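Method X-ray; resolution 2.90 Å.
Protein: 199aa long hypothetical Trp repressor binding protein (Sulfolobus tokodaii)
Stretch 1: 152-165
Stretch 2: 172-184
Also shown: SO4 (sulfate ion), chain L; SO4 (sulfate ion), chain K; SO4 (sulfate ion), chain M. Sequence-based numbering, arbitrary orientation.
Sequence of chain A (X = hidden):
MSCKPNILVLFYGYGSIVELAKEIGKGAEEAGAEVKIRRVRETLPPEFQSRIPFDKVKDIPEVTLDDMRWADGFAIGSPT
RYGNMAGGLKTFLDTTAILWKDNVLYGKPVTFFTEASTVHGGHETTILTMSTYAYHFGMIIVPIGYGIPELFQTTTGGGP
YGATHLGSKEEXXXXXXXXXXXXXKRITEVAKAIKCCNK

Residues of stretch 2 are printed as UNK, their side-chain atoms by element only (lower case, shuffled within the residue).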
# COMPACT_ATOMS: atom_id res chain seq x y z
N PHE A 152 0.84 -12.57 19.46
CA PHE A 152 1.92 -13.48 19.09
C PHE A 152 1.36 -14.88 18.87
O PHE A 152 1.75 -15.58 17.93
CB PHE A 152 2.98 -13.53 20.19
CG PHE A 152 3.71 -12.24 20.42
CD1 PHE A 152 4.77 -11.86 19.60
CD2 PHE A 152 3.36 -11.41 21.49
CE1 PHE A 152 5.46 -10.66 19.83
CE2 PHE A 152 4.05 -10.21 21.73
CZ PHE A 152 5.10 -9.84 20.89
N GLN A 153 0.42 -15.28 19.73
CA GLN A 153 -0.06 -16.66 19.81
C GLN A 153 -1.04 -17.07 18.72
O GLN A 153 -1.02 -18.22 18.26
CB GLN A 153 -0.72 -16.91 21.18
CG GLN A 153 0.25 -16.90 22.35
CD GLN A 153 -0.46 -16.94 23.70
OE1 GLN A 153 -1.69 -16.89 23.78
NE2 GLN A 153 0.33 -17.03 24.77
N THR A 154 -1.91 -16.14 18.30
CA THR A 154 -3.00 -16.45 17.38
C THR A 154 -2.54 -17.15 16.10
O THR A 154 -1.55 -16.77 15.49
CB THR A 154 -3.86 -15.19 17.04
OG1 THR A 154 -4.92 -15.56 16.14
CG2 THR A 154 -3.02 -14.09 16.40
N THR A 155 -3.27 -18.20 15.74
CA THR A 155 -3.02 -18.94 14.50
C THR A 155 -4.20 -18.78 13.55
O THR A 155 -4.17 -19.24 12.41
CB THR A 155 -2.78 -20.45 14.76
OG1 THR A 155 -3.95 -21.03 15.34
CG2 THR A 155 -1.59 -20.66 15.70
N THR A 156 -5.25 -18.11 14.03
CA THR A 156 -6.47 -17.90 13.26
C THR A 156 -6.56 -16.47 12.73
O THR A 156 -6.01 -16.16 11.68
CB THR A 156 -7.73 -18.29 14.06
OG1 THR A 156 -7.63 -17.77 15.39
CG2 THR A 156 -7.87 -19.81 14.13
N GLY A 157 -7.26 -15.60 13.47
CA GLY A 157 -7.43 -14.21 13.08
C GLY A 157 -6.72 -13.25 14.02
O GLY A 157 -6.41 -13.60 15.16
N GLY A 158 -6.46 -12.04 13.53
CA GLY A 158 -5.78 -11.02 14.33
C GLY A 158 -4.33 -10.82 13.94
O GLY A 158 -3.67 -11.75 13.48
N GLY A 159 -3.85 -9.60 14.13
CA GLY A 159 -2.47 -9.24 13.77
C GLY A 159 -2.17 -7.80 14.11
O GLY A 159 -3.03 -7.10 14.64
N PRO A 160 -0.95 -7.34 13.80
CA PRO A 160 -0.51 -5.98 14.15
C PRO A 160 -1.30 -4.87 13.45
O PRO A 160 -1.45 -3.78 14.00
CB PRO A 160 0.96 -5.95 13.72
CG PRO A 160 1.09 -7.03 12.70
CD PRO A 160 0.11 -8.09 13.09
N TYR A 161 -1.80 -5.17 12.26
CA TYR A 161 -2.55 -4.21 11.46
C TYR A 161 -3.95 -3.96 12.01
O TYR A 161 -4.46 -2.84 11.94
CB TYR A 161 -2.61 -4.67 10.00
CG TYR A 161 -1.26 -4.75 9.33
CD1 TYR A 161 -0.51 -5.93 9.37
CD2 TYR A 161 -0.72 -3.65 8.67
CE1 TYR A 161 0.74 -6.00 8.76
CE2 TYR A 161 0.53 -3.71 8.06
CZ TYR A 161 1.26 -4.90 8.11
OH TYR A 161 2.49 -4.97 7.50
N GLY A 162 -4.55 -5.01 12.57
CA GLY A 162 -5.87 -4.91 13.20
C GLY A 162 -6.48 -6.26 13.53
O GLY A 162 -5.92 -7.31 13.18
N ALA A 163 -7.62 -6.23 14.21
CA ALA A 163 -8.36 -7.44 14.55
C ALA A 163 -9.02 -8.04 13.30
O ALA A 163 -9.60 -7.32 12.49
CB ALA A 163 -9.41 -7.15 15.61
N THR A 164 -8.91 -9.36 13.16
CA THR A 164 -9.51 -10.05 12.02
C THR A 164 -10.18 -11.35 12.44
O THR A 164 -10.03 -11.80 13.58
CB THR A 164 -8.47 -10.37 10.91
OG1 THR A 164 -7.50 -11.30 11.41
CG2 THR A 164 -7.77 -9.11 10.41
N HIS A 165 -10.94 -11.93 11.51
CA HIS A 165 -11.47 -13.28 11.66
C HIS A 165 -11.07 -14.13 10.46
O HIS A 165 -11.09 -13.65 9.32
CB HIS A 165 -12.99 -13.26 11.81
CG HIS A 165 -13.62 -14.62 11.74
ND1 HIS A 165 -13.55 -15.52 12.78
CD2 HIS A 165 -14.32 -15.23 10.75
CE1 HIS A 165 -14.19 -16.63 12.43
NE2 HIS A 165 -14.66 -16.48 11.21
N UNK A 172 -16.64 -16.17 16.36
CA UNK A 172 -15.23 -15.88 16.63
C UNK A 172 -14.71 -16.80 17.72
O UNK A 172 -15.42 -17.10 18.69
c UNK A 172 -15.06 -14.43 17.09
c UNK A 172 -15.49 -11.96 17.05
c UNK A 172 -15.63 -13.27 16.27
c UNK A 172 -14.98 -13.15 14.91
N UNK A 173 -13.46 -17.25 17.58
CA UNK A 173 -12.79 -18.04 18.62
C UNK A 173 -12.23 -17.15 19.74
O UNK A 173 -12.22 -15.92 19.62
c UNK A 173 -10.65 -18.18 17.24
c UNK A 173 -11.70 -18.95 18.03
o UNK A 173 -9.82 -17.47 17.86
o UNK A 173 -10.64 -18.30 16.00
N UNK A 174 -11.77 -17.77 20.82
CA UNK A 174 -11.31 -17.06 22.02
C UNK A 174 -10.21 -16.03 21.73
O UNK A 174 -10.28 -14.90 22.21
c UNK A 174 -10.83 -18.05 23.08
o UNK A 174 -9.75 -18.21 26.55
o UNK A 174 -8.76 -18.98 24.75
c UNK A 174 -10.55 -17.43 24.45
c UNK A 174 -9.62 -18.26 25.31
N UNK A 175 -9.21 -16.43 20.94
CA UNK A 175 -8.10 -15.57 20.56
C UNK A 175 -8.57 -14.27 19.90
O UNK A 175 -8.07 -13.19 20.22
c UNK A 175 -6.33 -17.42 20.27
c UNK A 175 -4.51 -18.19 22.19
s UNK A 175 -4.91 -16.78 21.17
c UNK A 175 -7.15 -16.31 19.62
N UNK A 176 -9.54 -14.40 19.00
CA UNK A 176 -10.03 -13.29 18.20
C UNK A 176 -10.81 -12.26 19.02
O UNK A 176 -10.66 -11.06 18.81
o UNK A 176 -10.41 -15.63 13.90
c UNK A 176 -10.08 -14.64 16.03
c UNK A 176 -10.94 -15.30 14.97
c UNK A 176 -10.87 -13.81 17.03
o UNK A 176 -12.15 -15.49 15.21
N UNK A 177 -11.63 -12.74 19.96
CA UNK A 177 -12.41 -11.87 20.84
C UNK A 177 -11.51 -11.06 21.77
O UNK A 177 -11.77 -9.88 22.03
c UNK A 177 -14.36 -13.56 20.89
n UNK A 177 -14.40 -16.22 23.39
n UNK A 177 -15.65 -15.54 21.57
n UNK A 177 -15.39 -17.78 22.04
c UNK A 177 -13.41 -12.67 21.68
c UNK A 177 -15.14 -16.51 22.33
c UNK A 177 -15.44 -14.12 21.81
N UNK A 178 -10.45 -11.71 22.26
CA UNK A 178 -9.45 -11.07 23.11
C UNK A 178 -8.74 -9.95 22.36
O UNK A 178 -8.47 -8.89 22.92
c UNK A 178 -8.42 -12.10 23.59
c UNK A 178 -8.29 -13.69 27.07
c UNK A 178 -8.51 -12.54 26.07
c UNK A 178 -8.89 -13.05 24.68
n UNK A 178 -9.51 -14.52 27.28
N UNK A 179 -8.44 -10.21 21.09
CA UNK A 179 -7.74 -9.26 20.23
C UNK A 179 -8.65 -8.09 19.81
O UNK A 179 -8.20 -6.95 19.74
c UNK A 179 -5.95 -10.85 19.42
c UNK A 179 -5.55 -11.90 18.41
c UNK A 179 -7.12 -9.96 18.99
c UNK A 179 -6.65 -8.95 17.94
N UNK A 180 -9.91 -8.40 19.54
CA UNK A 180 -10.89 -7.38 19.16
C UNK A 180 -11.19 -6.43 20.32
O UNK A 180 -11.21 -5.21 20.15
c UNK A 180 -12.17 -8.02 18.65
N UNK A 181 -11.41 -7.00 21.51
CA UNK A 181 -11.63 -6.21 22.73
C UNK A 181 -10.43 -5.32 23.03
O UNK A 181 -10.59 -4.19 23.51
c UNK A 181 -12.78 -10.47 25.65
n UNK A 181 -13.71 -9.70 25.09
c UNK A 181 -13.43 -7.52 23.97
n UNK A 181 -11.85 -9.95 26.44
c UNK A 181 -13.80 -8.26 25.25
n UNK A 181 -12.79 -11.78 25.43
c UNK A 181 -11.96 -7.11 23.92
N UNK A 182 -9.23 -5.83 22.74
CA UNK A 182 -8.00 -5.06 22.93
C UNK A 182 -7.93 -3.86 21.99
O UNK A 182 -7.47 -2.79 22.39
c UNK A 182 -3.42 -4.43 21.79
c UNK A 182 -5.08 -4.56 24.01
c UNK A 182 -5.46 -5.21 22.84
c UNK A 182 -3.05 -3.80 22.97
c UNK A 182 -6.76 -5.96 22.77
c UNK A 182 -4.62 -5.13 21.73
c UNK A 182 -3.88 -3.86 24.08
N UNK A 183 -8.39 -4.03 20.75
CA UNK A 183 -8.41 -2.94 19.77
C UNK A 183 -9.32 -1.80 20.24
O UNK A 183 -8.97 -0.63 20.10
c UNK A 183 -8.62 -2.44 17.27
c UNK A 183 -8.84 -3.45 18.39
n UNK A 183 -7.76 -2.59 15.02
o UNK A 183 -9.43 -3.96 15.61
c UNK A 183 -8.64 -3.07 15.89
N UNK A 184 -10.47 -2.17 20.81
CA UNK A 184 -11.38 -1.21 21.41
C UNK A 184 -10.76 -0.48 22.60
O UNK A 184 -11.00 0.71 22.80
S SO4 L . -13.48 -20.88 21.48
O1 SO4 L . -13.56 -20.46 22.88
O2 SO4 L . -13.76 -22.32 21.39
O3 SO4 L . -14.48 -20.16 20.70
O4 SO4 L . -12.14 -20.61 20.96
S SO4 K . -14.16 -14.48 26.21
O1 SO4 K . -14.56 -13.96 27.52
O2 SO4 K . -14.56 -15.87 26.10
O3 SO4 K . -14.82 -13.71 25.16
O4 SO4 K . -12.71 -14.37 26.06
S SO4 M . -10.03 -10.35 29.10
O1 SO4 M . -10.89 -11.36 28.50
O2 SO4 M . -8.63 -10.72 28.89
O3 SO4 M . -10.29 -9.05 28.48
O4 SO4 M . -10.30 -10.27 30.53
O HOH W 1 -9.10 -10.44 16.24

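Position 172 carries four side-chain carbons, forked at the second. Its CA-to-CB bond points sideways, but one terminal carbon lies 3.5 Å from His-165 ND1. A fork at the second carbon identifies Leu-172, and the contacting atom is CD2.

Position 173 has two carbons, the second bearing two oxygens: a short carboxylate, Asp-173. Its OD1 accepts a hydrogen bond from Thr-156 OG1 at 3.1 Å. Its OD2 accepts from the backbone N of position 176 at 3.3 Å, the capping bond expected of a residue just before a helix.

Position 174 has three carbons, the third with two oxygens, and reaches nothing on stretch 1. This is Glu-174, whose backbone N donates to O4 of the chain L sulfate at 2.9 Å.

At position 175 the chain is unbranched: two carbons, a sulfur and a last carbon. The sulfur within the chain makes it Met-175. Its CE lies 3.5 Å from Gln-153 OE1, and its CB is 4.2 Å from Thr-154 OG1.

Position 176 repeats the pattern of three carbons and two oxygens, but this carboxylate turns to stretch 1. It is Glu-176. His-165 ND1 donates to Glu-176 OE1 at 2.8 Å with an angle of 167°, and the oxygen sits at the ring edge, near its plane. The same OE1 accepts from Asp-173 N at 3.2 Å. Gly-157 N and Glu-176 OE2 are 3.2 Å apart, but the angle is too poor for a hydrogen bond.

Position 177 shows three carbons, a nitrogen, and a carbon carrying two more nitrogens, a guanidinium out of reach of stretch 1. Arg-177 places NH1 2.7 Å from O2 of the chain K sulfate.

Position 178, four carbons in a row ending in nitrogen, is Lys-178, also out of reach; its NZ forms a long salt bridge with Glu-174 OE1 at 3.8 Å.

Position 179 has four carbons forked at the first, one arm two carbons long, hence Ile-179. Its CD1 lies 3.9 Å from Thr-154 CG2 and 3.8 Å from Gly-157 O. An ideal CB on Gly-158 would clash with that CD1 at 2.7 Å.

A single carbon at position 180 gives Ala-180, its CB 4.2 Å from Ala-163 CB.

Position 181 is a second guanidinium chain, Arg-181, bound to sulfate: NH2 donates to O1 of chain M at 2.7 Å. Position 182, one carbon and a six-carbon ring, is Phe-182, out of reach.

Position 183 has three carbons, the third with one oxygen and one nitrogen: Gln-183. Ala-163 N donates to its OE1 at 3.2 Å and 155°. Position 184 has no side-chain atoms and is Gly-184.

The contact, 638 Å² in all, places the loop along one side of the helix. Ile-179 and Ala-180 pack on Ala-163, where the backbones come within 5.3 Å (CA of Ala-163 to CA of Ala-180). Polar bonds from Asp-173, Glu-176 and Gln-183 fix the loop at successive points, and water 1 donates to both Thr-164 O and Glu-176 O, at 3.1 Å each.

Stretch 2 172-184: LDEMERKIARFQG
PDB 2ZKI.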